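Local coordinates for protein peroxiredoxin 6 (Arenicola marina, PDB 2V2G) that probably reduces hydrogen peroxide and organic hydroperoxides to water and alcohols as a thiol-specific peroxidase, at residues 39-44 against 74-79; 33-38 against 66-71; 57-62 against 154-159. The protein carries 1 engineered substitution. All coordinates share one frame; numbering follows the deposited sequence.

Overall arrangement
Each contact joins an earlier segment to a later one, and the three spans cross one another; none lies wholly within another. From the N terminus, the chain runs up strand 31-36, turns through 39-44 into helix 43-54 and passes 57-62 before any contact closes. Strand 64-70 then comes alongside the first strand in interaction 2, and the start of helix 74-88 meets the turn in interaction 1. The last and longest span ends when 154-159, on helix 153-168, packs on 57-62 in interaction 3. Interactions 1 and 2 share a polar junction at Ser70, while Leu66 packs on Phe59 to join interaction 2 to 3. Sheet, active-site turn and flanking helices are thus tied together.

Interaction 1: 39-44 against 74-79; sequences RDFTPV and VADHKE. With BEZ (benzoic acid), chain E.
Asp40 OD1, on the side of the turn that faces His77, is held by His37 NE2 and probably by Ser70 OG. The Ser70 hydroxyl, which also bonds to Asp72, lies within probable hydrogen-bonding reach of His77 NE2 as well; it probably bridges acid and imidazole and would help to hold both. A short, two-oxygen side chain suits Asp40: with CG anti to the carbonyl carbon (chi1 -62°), the carboxylate is directed to helix 74-88, where OD1 meets Ser70 and His37. The next residue, Phe41, meets that helix with its ring edge, where Asp76 CG lies 4.0 Å from Phe41 CE2 and Glu79 CG also sits in the ring plane. Phe41 CZ is 3.5 Å from Glu79 OE1. Both carboxylates stand steeply to the ring, Asp76 at 79°. Lys210 of the second subunit makes a cation-pi contact with the same ring.

Farther along, Thr42, Pro43 and Val44 cradle benzoic acid. Val44 N donates to its O1 over 3.0 Å, Ser45 N and Arg128 NH2 add further bonds, and Thr42 OG1 stands 3.0 Å from its O2. Pro38, Thr42 and the engineered Ser45, which replaces the peroxidatic cysteine, form the peroxiredoxin PxxxTxxC signature; the ligand therefore occupies the active-site pocket at a helix N terminus. The turn thus links strand 31-36 to helix 43-54 while leaning on helix 74-88, whose His77 also packs against strand 98-100.

Interaction 2: 33-38 against 66-71; sequences VLFSHP and LIALSC
Phe35 and His37 each take a small side chain of the neighbouring strand under one ring face: Ala68 CB lies 3.8 Å from the Phe35 plane, offset toward the rim, and Ser70 CB sits 3.4 Å from the imidazole plane of His37. At the edge of the imidazole, in its plane, a water lies 2.7 Å from His37 ND1, and it donates a hydrogen to Phe35 O; His37 NE2 bonds to Asp40. These are adjacent parallel strands of the thioredoxin-fold core, joined by a beta-alpha-beta crossover through helices 43-54 and 56-61. Both rings project from the crowded position between backbone N and carbonyl carbon (chi1 63° for Phe35), which lays them across toward the partner strand; alanine and serine are small enough to fit beneath.

The backbones are joined by Ile67 N to Val33 O, Phe35 N to Ile67 O and His37 N to Leu69 O. On the other face, Leu34 CD1 packs 3.6 Å from Ile67 CG2, an aliphatic contact suited to a core where Ile99 of the next strand touches both. The buried hydroxyl of Ser36 is satisfied by Cys127 O and Ala129 N. Beyond the strands, a second water links the two segments, donating to Pro38 O at 2.7 Å and accepting from Cys71 N at 2.9 Å.

Interaction 3: 57-62 against 154-159; sequences GDFKKR and SEILRV
Leu157 pushes its CD2 methyl between the Phe59 ring and the Arg62 guanidinium. Leu157 CD2 stands 3.6 Å above the centre of the Phe59 ring, only 8° off the normal, a nearly axial CH-pi contact. On the other side of this methyl, the guanidinium presents a face, with Arg62 NH1 4.0 Å from Leu157 CD2. A branched leucine suits the place, because its second methyl, CD1, can lie 3.9 Å from Asp58 CB. Ile156 comes to the ring edge instead, its CG2 4.1 Å from Phe59 CE1.

The guanidinium is held by the end of the preceding helix: Arg62 NH1 donates to Asp58 O over 2.8 Å, with the oxygen close to the guanidinium plane. Asp161 adds a salt bridge to Arg62 NE. An alanine in place of Phe59 would probably open a gap beneath Leu157 CD2 and leave that side chain freer to turn. Farther out, Arg158 grips Glu155 side-on with two nitrogens, and both residues bond to the second subunit.

The axes of 57-61 and 154-159 run almost parallel, 8° apart, separated by 11.2 Å that side chains fill. Phe59 rests on strand 64-70 and Ile156 on strand 124-133: two helices side by side on one face of the central sheet, as in the thioredoxin fold.

Interaction 1: 39-44 against 74-79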
ATOM      1  N   ARG A  39      15.991   9.756  -2.439  1.00 25.20           N
ATOM      2  CA  ARG A  39      17.266  10.300  -2.828  1.00 25.50           C
ATOM      3  C   ARG A  39      18.167   9.158  -3.298  1.00 24.65           C
ATOM      4  O   ARG A  39      18.196   8.120  -2.690  1.00 26.23           O
ATOM      5  CB  ARG A  39      17.938  11.028  -1.621  1.00 26.44           C
ATOM      6  CG  ARG A  39      18.942  12.035  -2.015  1.00 29.49           C
ATOM      7  CD  ARG A  39      18.205  13.247  -2.378  1.00 34.01           C
ATOM      8  NE  ARG A  39      19.026  14.288  -2.961  1.00 33.93           N
ATOM      9  CZ  ARG A  39      19.678  15.204  -2.240  1.00 37.01           C
ATOM     10  NH1 ARG A  39      19.657  15.177  -0.901  1.00 36.36           N
ATOM     11  NH2 ARG A  39      20.389  16.132  -2.873  1.00 35.94           N
ATOM     12  N   ASP A  40      18.914   9.411  -4.365  1.00 25.28           N
ATOM     13  CA  ASP A  40      20.005   8.519  -4.786  1.00 24.46           C
ATOM     14  C   ASP A  40      21.071   8.495  -3.732  1.00 25.12           C
ATOM     15  O   ASP A  40      21.180   9.430  -2.931  1.00 25.73           O
ATOM     16  CB  ASP A  40      20.618   8.957  -6.131  1.00 25.47           C
ATOM     17  CG  ASP A  40      19.633   8.909  -7.273  1.00 24.40           C
ATOM     18  OD1 ASP A  40      18.423   8.595  -7.048  1.00 26.49           O
ATOM     19  OD2 ASP A  40      20.090   9.256  -8.403  1.00 26.19           O
ATOM     20  N   PHE A  41      21.887   7.433  -3.733  1.00 24.54           N
ATOM     21  CA  PHE A  41      22.990   7.308  -2.790  1.00 24.15           C
ATOM     22  C   PHE A  41      22.503   7.321  -1.321  1.00 23.58           C
ATOM     23  O   PHE A  41      23.143   7.947  -0.437  1.00 23.87           O
ATOM     24  CB  PHE A  41      24.106   8.384  -2.981  1.00 25.07           C
ATOM     25  CG  PHE A  41      24.672   8.513  -4.401  1.00 24.90           C
ATOM     26  CD1 PHE A  41      25.501   7.533  -4.956  1.00 23.64           C
ATOM     27  CD2 PHE A  41      24.387   9.630  -5.175  1.00 26.84           C
ATOM     28  CE1 PHE A  41      26.019   7.659  -6.238  1.00 25.80           C
ATOM     29  CE2 PHE A  41      24.910   9.763  -6.449  1.00 25.82           C
ATOM     30  CZ  PHE A  41      25.741   8.769  -6.984  1.00 24.79           C
ATOM     31  N   THR A  42      21.366   6.687  -1.087  1.00 24.47           N
ATOM     32  CA  THR A  42      20.900   6.433   0.261  1.00 25.99           C
ATOM     33  C   THR A  42      20.584   4.952   0.411  1.00 25.73           C
ATOM     34  O   THR A  42      20.275   4.267  -0.592  1.00 25.86           O
ATOM     35  CB  THR A  42      19.713   7.321   0.596  1.00 27.09           C
ATOM     36  OG1 THR A  42      18.642   6.981  -0.295  1.00 27.40           O
ATOM     37  CG2 THR A  42      20.107   8.781   0.509  1.00 29.09           C
ATOM     38  N   PRO A  43      20.738   4.429   1.658  1.00 26.71           N
ATOM     39  CA  PRO A  43      20.848   2.962   1.871  1.00 25.46           C
ATOM     40  C   PRO A  43      19.574   2.170   1.606  1.00 24.46           C
ATOM     41  O   PRO A  43      19.592   1.175   0.873  1.00 24.57           O
ATOM     42  CB  PRO A  43      21.349   2.837   3.328  1.00 24.87           C
ATOM     43  CG  PRO A  43      20.981   4.133   3.973  1.00 26.40           C
ATOM     44  CD  PRO A  43      21.066   5.190   2.888  1.00 26.57           C
ATOM     45  N   VAL A  44      18.464   2.524   2.247  1.00 22.77           N
ATOM     46  CA  VAL A  44      17.194   1.764   1.978  1.00 23.20           C
ATOM     47  C   VAL A  44      16.829   1.777   0.499  1.00 23.23           C
ATOM     48  O   VAL A  44      16.449   0.769  -0.046  1.00 23.53           O
ATOM     49  CB  VAL A  44      16.003   2.248   2.877  1.00 23.24           C
ATOM     50  CG1 VAL A  44      14.631   1.671   2.390  1.00 24.56           C
ATOM     51  CG2 VAL A  44      16.337   1.884   4.376  1.00 25.12           C
ATOM     52  N   VAL A  74      19.819  13.037 -13.796  1.00 24.62           N
ATOM     53  CA  VAL A  74      20.107  11.813 -14.551  1.00 25.28           C
ATOM     54  C   VAL A  74      21.566  11.304 -14.345  1.00 24.36           C
ATOM     55  O   VAL A  74      21.813  10.092 -14.253  1.00 23.91           O
ATOM     56  CB  VAL A  74      19.797  12.008 -16.065  1.00 25.12           C
ATOM     57  CG1 VAL A  74      20.250  10.767 -16.901  1.00 28.14           C
ATOM     58  CG2 VAL A  74      18.325  12.310 -16.263  1.00 27.03           C
ATOM     59  N   ALA A  75      22.529  12.224 -14.276  1.00 24.33           N
ATOM     60  CA  ALA A  75      23.941  11.858 -14.027  1.00 24.64           C
ATOM     61  C   ALA A  75      24.123  11.106 -12.705  1.00 24.80           C
ATOM     62  O   ALA A  75      24.775  10.054 -12.649  1.00 24.02           O
ATOM     63  CB  ALA A  75      24.815  13.121 -14.098  1.00 24.78           C
ATOM     64  N   ASP A  76      23.475  11.597 -11.647  1.00 24.07           N
ATOM     65  CA  ASP A  76      23.458  10.894 -10.366  1.00 24.87           C
ATOM     66  C   ASP A  76      22.758   9.513 -10.438  1.00 24.29           C
ATOM     67  O   ASP A  76      23.210   8.511  -9.858  1.00 23.01           O
ATOM     68  CB  ASP A  76      22.757  11.769  -9.325  1.00 25.19           C
ATOM     69  CG  ASP A  76      23.671  12.803  -8.729  1.00 27.10           C
ATOM     70  OD1 ASP A  76      24.828  12.876  -9.141  1.00 29.21           O
ATOM     71  OD2 ASP A  76      23.201  13.579  -7.872  1.00 31.65           O
ATOM     72  N   HIS A  77      21.661   9.436 -11.176  1.00 24.05           N
ATOM     73  CA  HIS A  77      21.006   8.149 -11.389  1.00 24.55           C
ATOM     74  C   HIS A  77      21.940   7.162 -12.057  1.00 22.79           C
ATOM     75  O   HIS A  77      22.030   6.015 -11.643  1.00 22.64           O
ATOM     76  CB  HIS A  77      19.778   8.298 -12.263  1.00 23.84           C
ATOM     77  CG  HIS A  77      18.651   9.038 -11.621  1.00 27.13           C
ATOM     78  ND1 HIS A  77      17.613   9.586 -12.342  1.00 27.37           N
ATOM     79  CD2 HIS A  77      18.367   9.268 -10.317  1.00 25.04           C
ATOM     80  CE1 HIS A  77      16.735  10.110 -11.496  1.00 25.21           C
ATOM     81  NE2 HIS A  77      17.184   9.961 -10.268  1.00 30.08           N
ATOM     82  N   LYS A  78      22.642   7.603 -13.091  1.00 24.40           N
ATOM     83  CA  LYS A  78      23.558   6.703 -13.800  1.00 25.89           C
ATOM     84  C   LYS A  78      24.687   6.209 -12.898  1.00 24.92           C
ATOM     85  O   LYS A  78      24.973   5.012 -12.868  1.00 26.23           O
ATOM     86  CB  LYS A  78      24.059   7.335 -15.105  1.00 26.55           C
ATOM     87  CG  LYS A  78      23.010   7.179 -16.237  1.00 29.57           C
ATOM     88  CD  LYS A  78      23.455   7.732 -17.601  1.00 29.81           C
ATOM     89  CE  LYS A  78      22.245   8.066 -18.520  1.00 31.35           C
ATOM     90  NZ  LYS A  78      22.762   8.792 -19.721  1.00 34.40           N
ATOM     91  N   GLU A  79      25.276   7.107 -12.115  1.00 25.26           N
ATOM     92  CA  GLU A  79      26.358   6.731 -11.218  1.00 24.83           C
ATOM     93  C   GLU A  79      25.857   5.823 -10.099  1.00 23.95           C
ATOM     94  O   GLU A  79      26.422   4.774  -9.809  1.00 25.05           O
ATOM     95  CB  GLU A  79      26.990   7.948 -10.583  1.00 24.10           C
ATOM     96  CG  GLU A  79      28.214   7.590  -9.742  1.00 26.29           C
ATOM     97  CD  GLU A  79      28.860   8.777  -9.037  1.00 27.99           C
ATOM     98  OE1 GLU A  79      28.334   9.906  -9.124  1.00 31.84           O
ATOM     99  OE2 GLU A  79      29.898   8.554  -8.366  1.00 34.96           O
TER
HETATM  100  C   BEZ E1222      17.312   5.709   2.817  1.00 26.04           C
HETATM  101  O1  BEZ E1222      17.974   5.074   3.757  1.00 25.23           O
HETATM  102  O2  BEZ E1222      17.067   5.345   1.589  1.00 19.05           O
HETATM  103  C1  BEZ E1222      16.865   7.034   3.317  1.00 27.89           C
HETATM  104  C2  BEZ E1222      16.601   8.052   2.419  1.00 28.83           C
HETATM  105  C3  BEZ E1222      16.206   9.270   2.898  1.00 29.04           C
HETATM  106  C4  BEZ E1222      16.136   9.483   4.275  1.00 29.46           C
HETATM  107  C5  BEZ E1222      16.374   8.455   5.197  1.00 31.69           C
HETATM  108  C6  BEZ E1222      16.759   7.210   4.709  1.00 29.12           C

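Interaction 2: 33-38 against 66-71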
ATOM      1  N   VAL A  33       4.404  -0.306 -13.456  1.00 24.21           N
ATOM      2  CA  VAL A  33       4.608   0.073 -12.054  1.00 23.59           C
ATOM      3  C   VAL A  33       5.586   1.243 -12.033  1.00 23.85           C
ATOM      4  O   VAL A  33       6.743   1.069 -12.482  1.00 25.76           O
ATOM      5  CB  VAL A  33       5.181  -1.076 -11.154  1.00 23.01           C
ATOM      6  CG1 VAL A  33       5.626  -0.545  -9.791  1.00 26.93           C
ATOM      7  CG2 VAL A  33       4.108  -2.162 -10.996  1.00 24.60           C
ATOM      8  N   LEU A  34       5.110   2.410 -11.614  1.00 24.38           N
ATOM      9  CA  LEU A  34       5.958   3.546 -11.325  1.00 24.83           C
ATOM     10  C   LEU A  34       6.220   3.601  -9.838  1.00 25.54           C
ATOM     11  O   LEU A  34       5.276   3.582  -9.051  1.00 25.78           O
ATOM     12  CB  LEU A  34       5.286   4.873 -11.792  1.00 24.89           C
ATOM     13  CG  LEU A  34       5.914   6.201 -11.445  1.00 26.66           C
ATOM     14  CD1 LEU A  34       7.310   6.212 -11.988  1.00 30.03           C
ATOM     15  CD2 LEU A  34       5.083   7.370 -12.093  1.00 31.14           C
ATOM     16  N   PHE A  35       7.482   3.657  -9.433  1.00 24.20           N
ATOM     17  CA  PHE A  35       7.795   3.690  -7.996  1.00 25.09           C
ATOM     18  C   PHE A  35       8.836   4.731  -7.750  1.00 25.94           C
ATOM     19  O   PHE A  35       9.718   4.945  -8.601  1.00 29.11           O
ATOM     20  CB  PHE A  35       8.214   2.330  -7.490  1.00 26.14           C
ATOM     21  CG  PHE A  35       9.453   1.764  -8.072  1.00 26.02           C
ATOM     22  CD1 PHE A  35       9.438   1.214  -9.333  1.00 26.17           C
ATOM     23  CD2 PHE A  35      10.604   1.682  -7.288  1.00 27.98           C
ATOM     24  CE1 PHE A  35      10.638   0.658  -9.913  1.00 27.85           C
ATOM     25  CE2 PHE A  35      11.758   1.094  -7.807  1.00 28.16           C
ATOM     26  CZ  PHE A  35      11.764   0.576  -9.101  1.00 27.83           C
ATOM     27  N   SER A  36       8.703   5.464  -6.652  1.00 24.71           N
ATOM     28  CA  SER A  36       9.633   6.521  -6.330  1.00 23.70           C
ATOM     29  C   SER A  36      10.486   6.160  -5.112  1.00 24.07           C
ATOM     30  O   SER A  36      10.179   5.256  -4.327  1.00 25.29           O
ATOM     31  CB  SER A  36       8.911   7.839  -6.060  1.00 24.29           C
ATOM     32  OG  SER A  36       8.111   7.715  -4.887  1.00 25.60           O
ATOM     33  N   HIS A  37      11.565   6.928  -4.952  1.00 24.71           N
ATOM     34  CA  HIS A  37      12.381   6.909  -3.775  1.00 23.80           C
ATOM     35  C   HIS A  37      12.948   8.296  -3.460  1.00 23.76           C
ATOM     36  O   HIS A  37      13.012   9.164  -4.329  1.00 22.94           O
ATOM     37  CB  HIS A  37      13.543   5.908  -3.903  1.00 23.57           C
ATOM     38  CG  HIS A  37      14.550   6.304  -4.943  1.00 23.59           C
ATOM     39  ND1 HIS A  37      14.364   6.053  -6.286  1.00 25.33           N
ATOM     40  CD2 HIS A  37      15.751   6.923  -4.836  1.00 24.38           C
ATOM     41  CE1 HIS A  37      15.392   6.551  -6.966  1.00 24.64           C
ATOM     42  NE2 HIS A  37      16.235   7.112  -6.116  1.00 23.85           N
ATOM     43  N   PRO A  38      13.288   8.547  -2.182  1.00 24.00           N
ATOM     44  CA  PRO A  38      13.640   9.936  -1.789  1.00 24.36           C
ATOM     45  C   PRO A  38      14.899  10.527  -2.403  1.00 24.44           C
ATOM     46  O   PRO A  38      14.861  11.644  -2.895  1.00 24.86           O
ATOM     47  CB  PRO A  38      13.693   9.868  -0.250  1.00 24.81           C
ATOM     48  CG  PRO A  38      12.926   8.646   0.098  1.00 28.05           C
ATOM     49  CD  PRO A  38      13.135   7.665  -0.998  1.00 25.37           C
ATOM     50  N   LEU A  66       8.491  -1.718 -15.578  1.00 24.73           N
ATOM     51  CA  LEU A  66       8.930  -0.966 -14.428  1.00 23.17           C
ATOM     52  C   LEU A  66       9.607   0.378 -14.721  1.00 22.78           C
ATOM     53  O   LEU A  66      10.354   0.490 -15.699  1.00 23.23           O
ATOM     54  CB  LEU A  66       9.973  -1.818 -13.684  1.00 24.39           C
ATOM     55  CG  LEU A  66       9.525  -3.101 -13.006  1.00 24.79           C
ATOM     56  CD1 LEU A  66      10.719  -4.135 -12.908  1.00 25.78           C
ATOM     57  CD2 LEU A  66       8.907  -2.749 -11.669  1.00 24.10           C
ATOM     58  N   ILE A  67       9.388   1.346 -13.839  1.00 22.33           N
ATOM     59  CA  ILE A  67      10.032   2.655 -13.939  1.00 23.32           C
ATOM     60  C   ILE A  67      10.174   3.326 -12.576  1.00 23.57           C
ATOM     61  O   ILE A  67       9.236   3.355 -11.836  1.00 24.07           O
ATOM     62  CB  ILE A  67       9.392   3.608 -15.032  1.00 23.17           C
ATOM     63  CG1 ILE A  67      10.208   4.857 -15.223  1.00 25.12           C
ATOM     64  CG2 ILE A  67       7.958   3.969 -14.728  1.00 23.30           C
ATOM     65  CD1 ILE A  67       9.999   5.506 -16.671  1.00 24.83           C
ATOM     66  N   ALA A  68      11.422   3.732 -12.274  1.00 23.32           N
ATOM     67  CA  ALA A  68      11.759   4.396 -11.005  1.00 24.42           C
ATOM     68  C   ALA A  68      11.785   5.920 -11.165  1.00 24.86           C
ATOM     69  O   ALA A  68      11.782   6.428 -12.264  1.00 24.81           O
ATOM     70  CB  ALA A  68      13.054   3.855 -10.476  1.00 24.99           C
ATOM     71  N   LEU A  69      11.824   6.634 -10.033  1.00 23.96           N
ATOM     72  CA  LEU A  69      11.718   8.090  -9.962  1.00 25.37           C
ATOM     73  C   LEU A  69      12.269   8.616  -8.674  1.00 23.95           C
ATOM     74  O   LEU A  69      11.945   8.116  -7.600  1.00 23.47           O
ATOM     75  CB  LEU A  69      10.298   8.527 -10.079  1.00 25.83           C
ATOM     76  CG  LEU A  69      10.084  10.034 -10.139  1.00 26.62           C
ATOM     77  CD1 LEU A  69       8.888  10.307 -11.043  1.00 27.85           C
ATOM     78  CD2 LEU A  69       9.961  10.683  -8.724  1.00 27.69           C
ATOM     79  N   SER A  70      13.151   9.585  -8.778  1.00 22.79           N
ATOM     80  CA  SER A  70      13.431  10.493  -7.671  1.00 23.19           C
ATOM     81  C   SER A  70      13.656  11.925  -8.208  1.00 22.71           C
ATOM     82  O   SER A  70      13.689  12.181  -9.423  1.00 23.68           O
ATOM     83  CB  SER A  70      14.646  10.027  -6.860  1.00 23.81           C
ATOM     84  OG  SER A  70      15.907  10.434  -7.455  1.00 26.82           O
ATOM     85  N   CYS A  71      13.836  12.862  -7.304  1.00 23.66           N
ATOM     86  CA  CYS A  71      14.048  14.265  -7.744  1.00 23.62           C
ATOM     87  C   CYS A  71      15.515  14.556  -8.107  1.00 24.77           C
ATOM     88  O   CYS A  71      15.867  15.665  -8.429  1.00 25.54           O
ATOM     89  CB  CYS A  71      13.506  15.315  -6.773  1.00 25.88           C
ATOM     90  SG  CYS A  71      11.738  15.079  -6.354  1.00 27.52           S
TER
HETATM   91  O   HOH W   1      12.156   4.818  -7.268  1.00 28.00           O
HETATM   92  O   HOH W   2      12.838  12.250  -4.614  1.00 15.32           O

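Interaction 3: 57-62 against 154-159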
ATOM      1  N   GLY A  57      12.691 -10.417 -13.722  1.00 24.04           N
ATOM      2  CA  GLY A  57      12.015 -11.485 -14.409  1.00 24.98           C
ATOM      3  C   GLY A  57      10.587 -11.806 -13.956  1.00 24.39           C
ATOM      4  O   GLY A  57       9.783 -12.245 -14.770  1.00 25.39           O
ATOM      5  N   ASP A  58      10.285 -11.644 -12.663  1.00 24.99           N
ATOM      6  CA  ASP A  58       8.927 -11.863 -12.173  1.00 24.93           C
ATOM      7  C   ASP A  58       7.971 -10.796 -12.739  1.00 23.61           C
ATOM      8  O   ASP A  58       6.839 -11.085 -13.071  1.00 24.54           O
ATOM      9  CB  ASP A  58       8.944 -11.825 -10.634  1.00 25.80           C
ATOM     10  CG  ASP A  58       9.739 -13.010 -10.036  1.00 33.14           C
ATOM     11  OD1 ASP A  58       9.575 -14.175 -10.501  1.00 40.78           O
ATOM     12  OD2 ASP A  58      10.622 -12.773  -9.180  1.00 43.22           O
ATOM     13  N   PHE A  59       8.445  -9.578 -12.856  1.00 24.33           N
ATOM     14  CA  PHE A  59       7.642  -8.498 -13.464  1.00 24.43           C
ATOM     15  C   PHE A  59       7.524  -8.766 -14.966  1.00 26.25           C
ATOM     16  O   PHE A  59       6.426  -8.661 -15.525  1.00 25.42           O
ATOM     17  CB  PHE A  59       8.250  -7.151 -13.153  1.00 26.54           C
ATOM     18  CG  PHE A  59       8.019  -6.731 -11.729  1.00 25.11           C
ATOM     19  CD1 PHE A  59       6.830  -6.113 -11.375  1.00 27.22           C
ATOM     20  CD2 PHE A  59       8.987  -6.947 -10.757  1.00 25.59           C
ATOM     21  CE1 PHE A  59       6.586  -5.671 -10.042  1.00 28.19           C
ATOM     22  CE2 PHE A  59       8.761  -6.497  -9.405  1.00 27.35           C
ATOM     23  CZ  PHE A  59       7.552  -5.911  -9.046  1.00 27.54           C
ATOM     24  N   LYS A  60       8.647  -9.143 -15.586  1.00 26.29           N
ATOM     25  CA  LYS A  60       8.659  -9.367 -17.042  1.00 25.37           C
ATOM     26  C   LYS A  60       7.675 -10.476 -17.394  1.00 24.99           C
ATOM     27  O   LYS A  60       6.921 -10.327 -18.347  1.00 24.18           O
ATOM     28  CB  LYS A  60      10.103  -9.626 -17.560  1.00 26.39           C
ATOM     29  CG  LYS A  60      10.309  -9.548 -19.074  1.00 28.09           C
ATOM     30  CD  LYS A  60      11.787  -9.893 -19.411  1.00 28.27           C
ATOM     31  CE  LYS A  60      11.953 -10.548 -20.834  1.00 32.35           C
ATOM     32  NZ  LYS A  60      13.335 -11.044 -21.303  1.00 37.07           N
ATOM     33  N   LYS A  61       7.671 -11.576 -16.639  1.00 25.10           N
ATOM     34  CA  LYS A  61       6.744 -12.711 -16.864  1.00 26.40           C
ATOM     35  C   LYS A  61       5.277 -12.267 -16.865  1.00 24.97           C
ATOM     36  O   LYS A  61       4.399 -12.923 -17.496  1.00 25.76           O
ATOM     37  CB  LYS A  61       6.867 -13.779 -15.746  1.00 28.92           C
ATOM     38  CG  LYS A  61       8.171 -14.587 -15.758  1.00 35.63           C
ATOM     39  CD  LYS A  61       8.193 -15.750 -16.733  1.00 39.15           C
ATOM     40  CE  LYS A  61       9.468 -16.639 -16.641  1.00 39.11           C
ATOM     41  NZ  LYS A  61       9.110 -18.012 -17.040  1.00 40.82           N
ATOM     42  N   ARG A  62       5.005 -11.227 -16.090  1.00 24.42           N
ATOM     43  CA  ARG A  62       3.636 -10.726 -15.949  1.00 23.85           C
ATOM     44  C   ARG A  62       3.301  -9.613 -16.910  1.00 24.70           C
ATOM     45  O   ARG A  62       2.219  -9.043 -16.850  1.00 24.15           O
ATOM     46  CB  ARG A  62       3.415 -10.293 -14.520  1.00 23.49           C
ATOM     47  CG  ARG A  62       3.481 -11.474 -13.569  1.00 24.56           C
ATOM     48  CD  ARG A  62       3.554 -10.914 -12.154  1.00 25.13           C
ATOM     49  NE  ARG A  62       3.406 -11.901 -11.091  1.00 27.88           N
ATOM     50  CZ  ARG A  62       4.344 -12.748 -10.685  1.00 30.33           C
ATOM     51  NH1 ARG A  62       5.569 -12.796 -11.238  1.00 28.63           N
ATOM     52  NH2 ARG A  62       4.057 -13.566  -9.700  1.00 30.00           N
ATOM     53  N   SER A 154       7.314  -8.271  -2.815  1.00 30.07           N
ATOM     54  CA  SER A 154       6.490  -9.507  -2.975  1.00 29.82           C
ATOM     55  C   SER A 154       4.995  -9.200  -2.862  1.00 27.88           C
ATOM     56  O   SER A 154       4.196  -9.800  -3.570  1.00 27.13           O
ATOM     57  CB  SER A 154       6.922 -10.612  -2.054  1.00 33.30           C
ATOM     58  OG  SER A 154       6.560 -10.372  -0.716  1.00 40.54           O
ATOM     59  N   GLU A 155       4.623  -8.283  -1.979  1.00 26.07           N
ATOM     60  CA  GLU A 155       3.215  -7.840  -1.901  1.00 25.56           C
ATOM     61  C   GLU A 155       2.789  -7.140  -3.205  1.00 24.88           C
ATOM     62  O   GLU A 155       1.682  -7.297  -3.668  1.00 25.22           O
ATOM     63  CB  GLU A 155       2.990  -6.888  -0.706  1.00 25.53           C
ATOM     64  CG  GLU A 155       1.600  -6.274  -0.677  1.00 25.32           C
ATOM     65  CD  GLU A 155       0.461  -7.233  -0.488  1.00 26.61           C
ATOM     66  OE1 GLU A 155       0.733  -8.449  -0.177  1.00 26.15           O
ATOM     67  OE2 GLU A 155      -0.718  -6.753  -0.490  1.00 26.97           O
ATOM     68  N   ILE A 156       3.701  -6.373  -3.803  1.00 25.03           N
ATOM     69  CA  ILE A 156       3.442  -5.712  -5.079  1.00 24.97           C
ATOM     70  C   ILE A 156       3.175  -6.783  -6.164  1.00 23.82           C
ATOM     71  O   ILE A 156       2.193  -6.671  -6.904  1.00 25.74           O
ATOM     72  CB  ILE A 156       4.610  -4.756  -5.471  1.00 25.39           C
ATOM     73  CG1 ILE A 156       4.600  -3.583  -4.463  1.00 25.23           C
ATOM     74  CG2 ILE A 156       4.360  -4.170  -6.881  1.00 26.13           C
ATOM     75  CD1 ILE A 156       5.881  -2.814  -4.402  1.00 28.03           C
ATOM     76  N   LEU A 157       4.001  -7.825  -6.198  1.00 24.46           N
ATOM     77  CA  LEU A 157       3.752  -8.942  -7.139  1.00 23.21           C
ATOM     78  C   LEU A 157       2.411  -9.606  -6.821  1.00 24.81           C
ATOM     79  O   LEU A 157       1.648  -9.974  -7.737  1.00 24.93           O
ATOM     80  CB  LEU A 157       4.887  -9.923  -7.209  1.00 24.65           C
ATOM     81  CG  LEU A 157       6.165  -9.337  -7.837  1.00 23.97           C
ATOM     82  CD1 LEU A 157       7.370 -10.116  -7.459  1.00 26.73           C
ATOM     83  CD2 LEU A 157       6.008  -9.313  -9.353  1.00 28.73           C
ATOM     84  N   ARG A 158       2.099  -9.793  -5.538  1.00 22.91           N
ATOM     85  CA  ARG A 158       0.818 -10.476  -5.169  1.00 24.36           C
ATOM     86  C   ARG A 158      -0.372  -9.696  -5.701  1.00 24.80           C
ATOM     87  O   ARG A 158      -1.317 -10.258  -6.267  1.00 24.43           O
ATOM     88  CB  ARG A 158       0.714 -10.668  -3.640  1.00 21.95           C
ATOM     89  CG  ARG A 158      -0.432 -11.519  -3.094  1.00 23.06           C
ATOM     90  CD  ARG A 158      -0.507 -11.464  -1.605  1.00 24.17           C
ATOM     91  NE  ARG A 158      -1.137 -10.215  -1.193  1.00 23.07           N
ATOM     92  CZ  ARG A 158      -2.433  -9.974  -1.211  1.00 25.71           C
ATOM     93  NH1 ARG A 158      -3.330 -10.901  -1.553  1.00 24.14           N
ATOM     94  NH2 ARG A 158      -2.850  -8.753  -0.908  1.00 25.83           N
ATOM     95  N   VAL A 159      -0.377  -8.375  -5.469  1.00 23.33           N
ATOM     96  CA  VAL A 159      -1.481  -7.552  -5.947  1.00 24.14           C
ATOM     97  C   VAL A 159      -1.530  -7.453  -7.456  1.00 24.07           C
ATOM     98  O   VAL A 159      -2.627  -7.387  -7.985  1.00 25.18           O
ATOM     99  CB  VAL A 159      -1.586  -6.208  -5.240  1.00 25.62           C
ATOM    100  CG1 VAL A 159      -1.722  -6.407  -3.716  1.00 28.03           C
ATOM    101  CG2 VAL A 159      -0.412  -5.285  -5.541  1.00 25.07           C
TER